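Local coordinates for protein putative angiotensinogen (Lampetra fluviatilis, PDB 5INW) that binds heparin, which promotes its inhibition of thrombin through a template mechanism, and belongs to the serpin family of serine protease inhibitors, at residues M171-V176 with E220-K225; R201-G206 with E213-Y218; K152-L157 with H194-N199. The protein carries 1 engineered substitution. All coordinates share one frame; numbering follows the deposited sequence.

Contact 1: M171-V176 with E220-K225; sequences MGKNVV and EKVTSK
Lys173 and Val222 meet at about a right angle, the aliphatic run of the lysine passing across one methyl of the valine. CG, CD and CE of Lys173 all run past Val222 CG1. The lysine reaches this position because its CG stands anti to the backbone N (chi1 -164°) and the chain then bends at chi2 and again at chi4. The second bend turns the ammonium back to its own strand, where Lys173 NZ makes a weak bond of 3.3 Å to Asn174 O and another weak one to the carbonyl of Lys197. The valine therefore touches the hydrocarbon part of the lysine and not its charge.

Two residues earlier Met171 makes a second apolar contact. Bent at chi2 and chi3, it crosses Thr223 at about a right angle and sets its terminal methyl against the threonine, with Met171 CE 3.9 Å from Thr223 CB. Thr223 CG2 approaches Lys173 CB more loosely, at 4.4 Å, while Thr223 OG1 is hydrogen-bonded to Ile219 O, back in the last turn of helix 208-221. No hydrogen bond joins the two segments. The turn is shaped by Glu220 O, which accepts backbone bonds from both Thr223 N and Lys225 N.

Val222 and Thr223 begin the loop that, in serpins, leads from the helix lying across the large sheet to the next strand. Here that helix is 208-221 and the strand is 238-251. Thr223 and Lys173 both touch Val245 of strand 238-251, which pairs antiparallel with 168-179, whereas Asn174 faces the other way, onto Ser115 of helix 110-122.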
loop_
_atom_site.group_PDB
_atom_site.type_symbol
_atom_site.label_atom_id
_atom_site.label_comp_id
_atom_site.label_asym_id
_atom_site.label_seq_id
_atom_site.Cartn_x
_atom_site.Cartn_y
_atom_site.Cartn_z
ATOM N N MET A 171 9.759 2.834 6.508
ATOM C CA MET A 171 9.785 2.097 7.762
ATOM C C MET A 171 8.535 1.222 7.734
ATOM O O MET A 171 7.479 1.667 7.316
ATOM C CB MET A 171 9.762 3.125 8.918
ATOM C CG MET A 171 9.628 2.629 10.366
ATOM S SD MET A 171 7.866 2.420 10.767
ATOM C CE MET A 171 7.449 3.890 11.708
ATOM N N GLY A 172 8.672 -0.009 8.202
ATOM C CA GLY A 172 7.604 -0.980 8.252
ATOM C C GLY A 172 7.671 -1.798 9.531
ATOM O O GLY A 172 8.756 -2.225 9.958
ATOM N N LYS A 173 6.517 -2.040 10.141
ATOM C CA LYS A 173 6.447 -2.716 11.413
ATOM C C LYS A 173 5.266 -3.652 11.370
ATOM O O LYS A 173 4.168 -3.235 11.078
ATOM C CB LYS A 173 6.306 -1.657 12.522
ATOM C CG LYS A 173 6.592 -2.138 13.929
ATOM C CD LYS A 173 8.079 -2.284 14.253
ATOM C CE LYS A 173 8.315 -3.336 15.361
ATOM N NZ LYS A 173 8.251 -4.764 14.884
ATOM N N ASN A 174 5.503 -4.922 11.654
ATOM C CA ASN A 174 4.445 -5.854 12.013
ATOM C C ASN A 174 4.313 -6.027 13.519
ATOM O O ASN A 174 5.294 -6.069 14.246
ATOM C CB ASN A 174 4.727 -7.212 11.458
ATOM C CG ASN A 174 4.946 -7.179 9.989
ATOM O OD1 ASN A 174 4.049 -6.825 9.192
ATOM N ND2 ASN A 174 6.135 -7.584 9.597
ATOM N N VAL A 175 3.076 -6.156 13.974
ATOM C CA VAL A 175 2.772 -6.399 15.383
ATOM C C VAL A 175 1.657 -7.395 15.455
ATOM O O VAL A 175 0.738 -7.327 14.635
ATOM C CB VAL A 175 2.371 -5.115 16.122
ATOM C CG1 VAL A 175 2.158 -5.407 17.597
ATOM C CG2 VAL A 175 3.487 -4.076 16.004
ATOM N N VAL A 176 1.782 -8.360 16.364
ATOM C CA VAL A 176 0.793 -9.386 16.526
ATOM C C VAL A 176 0.361 -9.465 17.974
ATOM O O VAL A 176 1.144 -9.795 18.901
ATOM C CB VAL A 176 1.304 -10.762 16.044
ATOM C CG1 VAL A 176 0.273 -11.852 16.317
ATOM C CG2 VAL A 176 1.668 -10.724 14.540
ATOM N N GLU A 220 2.017 2.898 18.927
ATOM C CA GLU A 220 2.569 4.240 18.936
ATOM C C GLU A 220 3.992 4.274 19.478
ATOM O O GLU A 220 4.828 4.958 18.922
ATOM C CB GLU A 220 1.676 5.158 19.759
ATOM C CG GLU A 220 1.972 6.623 19.554
ATOM C CD GLU A 220 1.048 7.530 20.332
ATOM O OE1 GLU A 220 -0.186 7.378 20.163
ATOM O OE2 GLU A 220 1.563 8.390 21.099
ATOM N N LYS A 221 4.248 3.555 20.564
ATOM C CA LYS A 221 5.589 3.452 21.149
ATOM C C LYS A 221 6.585 3.017 20.100
ATOM O O LYS A 221 7.594 3.670 19.873
ATOM C CB LYS A 221 5.586 2.483 22.381
ATOM C CG LYS A 221 5.084 3.121 23.678
ATOM C CD LYS A 221 4.828 2.030 24.713
ATOM C CE LYS A 221 4.404 2.604 26.058
ATOM N NZ LYS A 221 4.865 1.746 27.196
ATOM N N VAL A 222 6.234 1.988 19.371
ATOM C CA VAL A 222 7.131 1.402 18.383
ATOM C C VAL A 222 7.212 2.133 16.994
ATOM O O VAL A 222 7.860 1.663 16.089
ATOM C CB VAL A 222 6.744 -0.088 18.209
ATOM C CG1 VAL A 222 7.671 -0.798 17.249
ATOM C CG2 VAL A 222 6.822 -0.817 19.558
ATOM N N THR A 223 6.563 3.272 16.799
ATOM C CA THR A 223 6.493 3.907 15.472
ATOM C C THR A 223 6.617 5.444 15.615
ATOM O O THR A 223 6.048 6.223 14.841
ATOM C CB THR A 223 5.161 3.489 14.786
ATOM O OG1 THR A 223 4.020 3.947 15.543
ATOM C CG2 THR A 223 5.039 1.982 14.648
ATOM N N SER A 224 7.402 5.858 16.625
ATOM C CA SER A 224 7.482 7.243 17.165
ATOM C C SER A 224 6.263 8.099 16.839
ATOM O O SER A 224 6.349 9.029 16.030
ATOM C CB SER A 224 8.769 7.944 16.706
ATOM O OG SER A 224 9.888 7.345 17.308
ATOM N N LYS A 225 5.123 7.741 17.425
ATOM C CA LYS A 225 3.903 8.557 17.355
ATOM C C LYS A 225 3.364 8.894 15.956
ATOM O O LYS A 225 2.528 9.787 15.814
ATOM C CB LYS A 225 4.065 9.849 18.184
ATOM C CG LYS A 225 4.515 9.631 19.637
ATOM C CD LYS A 225 4.242 10.844 20.531
ATOM C CE LYS A 225 4.538 10.554 21.995
ATOM N NZ LYS A 225 4.100 11.673 22.878
#

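Contact 2: R201-G206 with E213-Y218; sequences RSVDFG and ELMNAY
Arg201 meets Tyr218 through two complementary first torsions. The arginine sets its CG anti to the carbonyl carbon (chi1 -52°) and its chain bends at chi2, while the tyrosine holds its CG anti to the backbone N (chi1 -172°), which carries the ring toward the arginine. The pair belongs to a hallmark of the serpin fold, the helix that lies across the large central sheet, here 208-221, packing against the short strand 200-203.

Arg201 CG sits over one face of the Tyr218 ring in a CH-pi contact, 4.0 Å from the centroid. Farther along, the guanidinium passes the hydroxyl, its plane inclined 37° to the ring. Tyr218 OH then lies over a face of the guanidinium, a direction that does not suit a hydrogen bond. With an alanine in place of Tyr218, the arginine chain would probably lose the aromatic surface beneath its CG and become free to turn.

Deeper in, Val203 points at the helix and meets Met215, Val203 CG2 lying 4.3 Å from Met215 CG. On the Phe205 ring, Val203 CB of the same segment covers the rim of one face. Val241 of strand 238-251 touches both Phe205 and Met215, and Phe177 touches Met215 and Val203, so the helix is seated on the sheet through apolar groups. Met215 makes a Met-aromatic contact at the ring edge, where its SD lies in the plane of the Phe205 ring and 3.8 Å from Phe205 CE1.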
loop_
_atom_site.group_PDB
_atom_site.type_symbol
_atom_site.label_atom_id
_atom_site.label_comp_id
_atom_site.label_asym_id
_atom_site.label_seq_id
_atom_site.Cartn_x
_atom_site.Cartn_y
_atom_site.Cartn_z
ATOM N N ARG A 201 2.603 -10.069 21.439
ATOM C CA ARG A 201 2.227 -9.466 22.725
ATOM C C ARG A 201 0.848 -10.010 23.076
ATOM O O ARG A 201 -0.030 -10.076 22.220
ATOM C CB ARG A 201 2.249 -7.918 22.671
ATOM C CG ARG A 201 3.535 -7.244 22.136
ATOM C CD ARG A 201 4.812 -7.560 22.933
ATOM N NE ARG A 201 6.079 -7.483 22.151
ATOM C CZ ARG A 201 7.329 -7.557 22.658
ATOM N NH1 ARG A 201 7.540 -7.725 23.959
ATOM N NH2 ARG A 201 8.395 -7.457 21.860
ATOM N N SER A 202 0.666 -10.438 24.317
ATOM C CA SER A 202 -0.640 -10.915 24.771
ATOM C C SER A 202 -1.507 -9.786 25.366
ATOM O O SER A 202 -0.996 -8.768 25.815
ATOM C CB SER A 202 -0.500 -12.067 25.760
ATOM O OG SER A 202 0.338 -11.682 26.793
ATOM N N VAL A 203 -2.829 -9.971 25.291
ATOM C CA VAL A 203 -3.785 -8.920 25.625
ATOM C C VAL A 203 -5.049 -9.521 26.136
ATOM O O VAL A 203 -5.437 -10.608 25.683
ATOM C CB VAL A 203 -4.177 -8.105 24.394
ATOM C CG1 VAL A 203 -5.213 -7.042 24.735
ATOM C CG2 VAL A 203 -2.961 -7.452 23.786
ATOM N N ASP A 204 -5.660 -8.827 27.107
ATOM C CA ASP A 204 -6.957 -9.189 27.644
ATOM C C ASP A 204 -7.973 -8.438 26.796
ATOM O O ASP A 204 -8.297 -7.282 27.066
ATOM C CB ASP A 204 -7.050 -8.813 29.120
ATOM C CG ASP A 204 -8.371 -9.245 29.779
ATOM O OD1 ASP A 204 -9.260 -9.834 29.129
ATOM O OD2 ASP A 204 -8.523 -8.975 30.989
ATOM N N PHE A 205 -8.455 -9.084 25.740
ATOM C CA PHE A 205 -9.452 -8.469 24.863
ATOM C C PHE A 205 -10.814 -8.430 25.532
ATOM O O PHE A 205 -11.709 -7.769 25.002
ATOM C CB PHE A 205 -9.589 -9.231 23.531
ATOM C CG PHE A 205 -8.317 -9.311 22.721
ATOM C CD1 PHE A 205 -7.793 -8.200 22.131
ATOM C CD2 PHE A 205 -7.691 -10.539 22.496
ATOM C CE1 PHE A 205 -6.660 -8.287 21.341
ATOM C CE2 PHE A 205 -6.557 -10.628 21.702
ATOM C CZ PHE A 205 -6.044 -9.497 21.120
ATOM N N GLY A 206 -11.019 -9.219 26.594
ATOM C CA GLY A 206 -12.252 -9.184 27.386
ATOM C C GLY A 206 -12.540 -7.802 27.961
ATOM O O GLY A 206 -13.636 -7.291 27.816
ATOM N N GLU A 213 -6.780 0.796 24.066
ATOM C CA GLU A 213 -5.789 1.780 24.508
ATOM C C GLU A 213 -4.408 1.176 24.605
ATOM O O GLU A 213 -3.416 1.855 24.300
ATOM C CB GLU A 213 -6.137 2.320 25.881
ATOM C CG GLU A 213 -7.412 3.143 25.922
ATOM C CD GLU A 213 -7.755 3.531 27.344
ATOM O OE1 GLU A 213 -6.788 3.762 28.118
ATOM O OE2 GLU A 213 -8.973 3.568 27.674
ATOM N N LEU A 214 -4.350 -0.079 25.060
ATOM C CA LEU A 214 -3.082 -0.774 25.253
ATOM C C LEU A 214 -2.485 -1.096 23.907
ATOM O O LEU A 214 -1.311 -0.790 23.660
ATOM C CB LEU A 214 -3.245 -2.057 26.082
ATOM C CG LEU A 214 -3.523 -1.893 27.597
ATOM C CD1 LEU A 214 -4.108 -3.133 28.234
ATOM C CD2 LEU A 214 -2.283 -1.497 28.356
ATOM N N MET A 215 -3.282 -1.662 23.019
ATOM C CA MET A 215 -2.770 -1.995 21.706
ATOM C C MET A 215 -2.235 -0.749 20.976
ATOM O O MET A 215 -1.090 -0.751 20.495
ATOM C CB MET A 215 -3.812 -2.687 20.899
ATOM C CG MET A 215 -4.142 -4.096 21.390
ATOM S SD MET A 215 -5.715 -4.683 20.698
ATOM C CE MET A 215 -5.159 -5.517 19.265
ATOM N N ASN A 216 -3.029 0.326 20.958
ATOM C CA ASN A 216 -2.645 1.567 20.309
ATOM C C ASN A 216 -1.438 2.180 20.925
ATOM O O ASN A 216 -0.577 2.658 20.209
ATOM C CB ASN A 216 -3.768 2.575 20.285
ATOM C CG ASN A 216 -4.829 2.227 19.275
ATOM O OD1 ASN A 216 -4.530 1.800 18.158
ATOM N ND2 ASN A 216 -6.088 2.381 19.661
ATOM N N ALA A 217 -1.352 2.154 22.238
ATOM C CA ALA A 217 -0.170 2.676 22.945
ATOM C C ALA A 217 1.090 1.891 22.555
ATOM O O ALA A 217 2.133 2.488 22.361
ATOM C CB ALA A 217 -0.387 2.593 24.454
ATOM N N TYR A 218 0.993 0.562 22.429
ATOM C CA TYR A 218 2.133 -0.233 21.969
ATOM C C TYR A 218 2.542 0.118 20.561
ATOM O O TYR A 218 3.730 0.208 20.267
ATOM C CB TYR A 218 1.833 -1.727 22.012
ATOM C CG TYR A 218 3.071 -2.588 21.731
ATOM C CD1 TYR A 218 3.914 -3.024 22.776
ATOM C CD2 TYR A 218 3.394 -2.974 20.433
ATOM C CE1 TYR A 218 5.014 -3.834 22.518
ATOM C CE2 TYR A 218 4.490 -3.758 20.182
ATOM C CZ TYR A 218 5.299 -4.177 21.213
ATOM O OH TYR A 218 6.386 -4.950 20.911
#

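Contact 3: K152-L157 with H194-N199; sequences KYFARL and HLFKSN
Lys152 meets Leu195 with its backbone: Leu195 CD2 lies 4.2 Å from Lys152 CA, while the lysine's CB points away from the other helix. Leu195 also touches Met151, just before this segment.

Two residues on, Phe154 holds its CG anti to the backbone N (chi1 -172°), which swings the ring toward Phe196. The two aromatic side chains cross at about a right angle, and a single atom of Phe196 carries the contact: Phe196 CE1 is 4.0 Å from both CD2 and CE2 of Phe154. Phe154 CE2 comes to the edge of the Phe196 ring, near its plane, while Leu195 CB lies over the rim of one Phe196 face. The Phe154 ring is also touched by Ile81 and Val85 of helix 77-96 and by Ala114 and Ser115 of helix 110-122.

Ala155 marks the closest backbone approach, its CA 5.3 Å from Leu195 CA. Its small methyl lies against Leu195 O, near the end of helix 186-196, and Lys197 then takes a positive phi.

Helix 150-161 probably corresponds to serpin helix D, which carries part of the heparin site in antithrombin. Its partner, helix 186-196, is the connection between the adjacent parallel strands 168-179 and 200-203, so the pair packs one helix against the helical link of a beta-alpha-beta crossover.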
loop_
_atom_site.group_PDB
_atom_site.type_symbol
_atom_site.label_atom_id
_atom_site.label_comp_id
_atom_site.label_asym_id
_atom_site.label_seq_id
_atom_site.Cartn_x
_atom_site.Cartn_y
_atom_site.Cartn_z
ATOM N N LYS A 152 10.763 -16.537 2.793
ATOM C CA LYS A 152 12.108 -16.164 3.278
ATOM C C LYS A 152 12.649 -14.938 2.530
ATOM O O LYS A 152 13.261 -14.091 3.166
ATOM C CB LYS A 152 13.151 -17.298 3.255
ATOM C CG LYS A 152 14.534 -16.811 3.734
ATOM C CD LYS A 152 15.580 -17.876 4.090
ATOM C CE LYS A 152 16.934 -17.230 4.389
ATOM N NZ LYS A 152 17.955 -18.156 4.947
ATOM N N TYR A 153 12.422 -14.849 1.203
ATOM C CA TYR A 153 12.928 -13.735 0.387
ATOM C C TYR A 153 11.991 -12.503 0.471
ATOM O O TYR A 153 12.396 -11.409 0.086
ATOM C CB TYR A 153 13.165 -14.126 -1.074
ATOM C CG TYR A 153 13.842 -15.480 -1.306
ATOM C CD1 TYR A 153 15.228 -15.649 -1.187
ATOM C CD2 TYR A 153 13.076 -16.603 -1.687
ATOM C CE1 TYR A 153 15.810 -16.902 -1.429
ATOM C CE2 TYR A 153 13.648 -17.851 -1.925
ATOM C CZ TYR A 153 15.008 -18.009 -1.794
ATOM O OH TYR A 153 15.529 -19.276 -2.034
ATOM N N PHE A 154 10.785 -12.669 1.026
ATOM C CA PHE A 154 9.937 -11.545 1.444
ATOM C C PHE A 154 10.558 -10.683 2.582
ATOM O O PHE A 154 10.500 -9.460 2.553
ATOM C CB PHE A 154 8.553 -12.063 1.874
ATOM C CG PHE A 154 7.569 -10.979 2.138
ATOM C CD1 PHE A 154 7.087 -10.204 1.096
ATOM C CD2 PHE A 154 7.155 -10.686 3.435
ATOM C CE1 PHE A 154 6.191 -9.171 1.325
ATOM C CE2 PHE A 154 6.263 -9.639 3.673
ATOM C CZ PHE A 154 5.767 -8.891 2.608
ATOM N N ALA A 155 11.148 -11.311 3.591
ATOM C CA ALA A 155 11.851 -10.596 4.644
ATOM C C ALA A 155 13.121 -9.936 4.099
ATOM O O ALA A 155 13.521 -8.878 4.601
ATOM C CB ALA A 155 12.178 -11.519 5.829
ATOM N N ARG A 156 13.767 -10.545 3.101
ATOM C CA ARG A 156 14.946 -9.912 2.499
ATOM C C ARG A 156 14.588 -8.624 1.778
ATOM O O ARG A 156 15.285 -7.607 1.948
ATOM C CB ARG A 156 15.707 -10.825 1.538
ATOM C CG ARG A 156 17.118 -10.279 1.199
ATOM C CD ARG A 156 18.095 -11.374 0.829
ATOM N NE ARG A 156 17.837 -12.527 1.707
ATOM C CZ ARG A 156 18.221 -13.786 1.467
ATOM N NH1 ARG A 156 19.004 -14.086 0.425
ATOM N NH2 ARG A 156 17.871 -14.743 2.322
ATOM N N LEU A 157 13.524 -8.683 0.964
ATOM C CA LEU A 157 12.947 -7.492 0.303
ATOM C C LEU A 157 12.681 -6.384 1.320
ATOM O O LEU A 157 13.196 -5.302 1.169
ATOM C CB LEU A 157 11.629 -7.828 -0.435
ATOM C CG LEU A 157 10.906 -6.674 -1.173
ATOM C CD1 LEU A 157 11.774 -6.172 -2.311
ATOM C CD2 LEU A 157 9.511 -7.024 -1.692
ATOM N N HIS A 194 10.999 -14.326 13.114
ATOM C CA HIS A 194 12.099 -14.376 12.144
ATOM C C HIS A 194 11.751 -13.691 10.801
ATOM O O HIS A 194 12.415 -12.763 10.401
ATOM C CB HIS A 194 12.665 -15.825 11.960
ATOM C CG HIS A 194 13.464 -16.311 13.149
ATOM N ND1 HIS A 194 13.106 -17.416 13.905
ATOM C CD2 HIS A 194 14.577 -15.807 13.738
ATOM C CE1 HIS A 194 13.974 -17.581 14.888
ATOM N NE2 HIS A 194 14.873 -16.616 14.812
ATOM N N LEU A 195 10.684 -14.074 10.139
ATOM C CA LEU A 195 10.300 -13.443 8.871
ATOM C C LEU A 195 9.580 -12.072 8.951
ATOM O O LEU A 195 9.630 -11.297 7.977
ATOM C CB LEU A 195 9.365 -14.374 8.102
ATOM C CG LEU A 195 9.795 -15.821 7.903
ATOM C CD1 LEU A 195 8.769 -16.502 7.005
ATOM C CD2 LEU A 195 11.216 -15.907 7.330
ATOM N N PHE A 196 8.855 -11.793 10.041
ATOM C CA PHE A 196 8.080 -10.537 10.165
ATOM C C PHE A 196 8.578 -9.563 11.272
ATOM O O PHE A 196 8.071 -8.497 11.375
ATOM C CB PHE A 196 6.576 -10.873 10.280
ATOM C CG PHE A 196 6.073 -11.722 9.153
ATOM C CD1 PHE A 196 5.842 -11.176 7.868
ATOM C CD2 PHE A 196 5.872 -13.088 9.318
ATOM C CE1 PHE A 196 5.422 -11.964 6.799
ATOM C CE2 PHE A 196 5.428 -13.878 8.247
ATOM C CZ PHE A 196 5.213 -13.309 6.997
ATOM N N LYS A 197 9.578 -9.953 12.059
ATOM C CA LYS A 197 10.180 -9.147 13.111
ATOM C C LYS A 197 9.236 -8.756 14.180
ATOM O O LYS A 197 9.357 -7.680 14.722
ATOM C CB LYS A 197 10.849 -7.906 12.555
ATOM C CG LYS A 197 11.772 -8.149 11.391
ATOM C CD LYS A 197 13.137 -8.665 11.801
ATOM C CE LYS A 197 13.491 -9.921 10.995
ATOM N NZ LYS A 197 14.950 -10.292 10.975
ATOM N N SER A 198 8.256 -9.589 14.467
ATOM C CA SER A 198 7.282 -9.300 15.518
ATOM C C SER A 198 7.397 -10.333 16.597
ATOM O O SER A 198 7.352 -11.513 16.329
ATOM C CB SER A 198 5.854 -9.340 15.002
ATOM O OG SER A 198 4.986 -9.018 16.087
ATOM N N ASN A 199 7.547 -9.876 17.827
ATOM C CA ASN A 199 7.209 -10.687 18.987
ATOM C C ASN A 199 5.773 -10.517 19.291
ATOM O O ASN A 199 5.183 -9.543 18.853
ATOM C CB ASN A 199 8.069 -10.376 20.171
ATOM C CG ASN A 199 9.294 -11.271 20.205
ATOM O OD1 ASN A 199 10.373 -10.847 19.826
ATOM N ND2 ASN A 199 9.112 -12.559 20.610
#

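Strand 168-179 ties the three contacts together. Contacts 1 and 2, with centres about 14 Å apart, are nested along the chain and share helix 208-221; they join directly where Arg201 N lies 2.9 Å from Val176 O and where Val175 packs on Tyr218. Contact 3 lies about 15 Å from contact 1 between centres, and Asn174 ND2 reaches Phe196 O at 2.8 Å, a hydrogen bond that ties the strand to the segment 194-199. Contacts 2 and 3 merely adjoin in sequence. The structure is that of the loop-cleaved serpin: strand 405-417, probably the inserted reactive loop, pairs with 238-251, the strand next to 168-179.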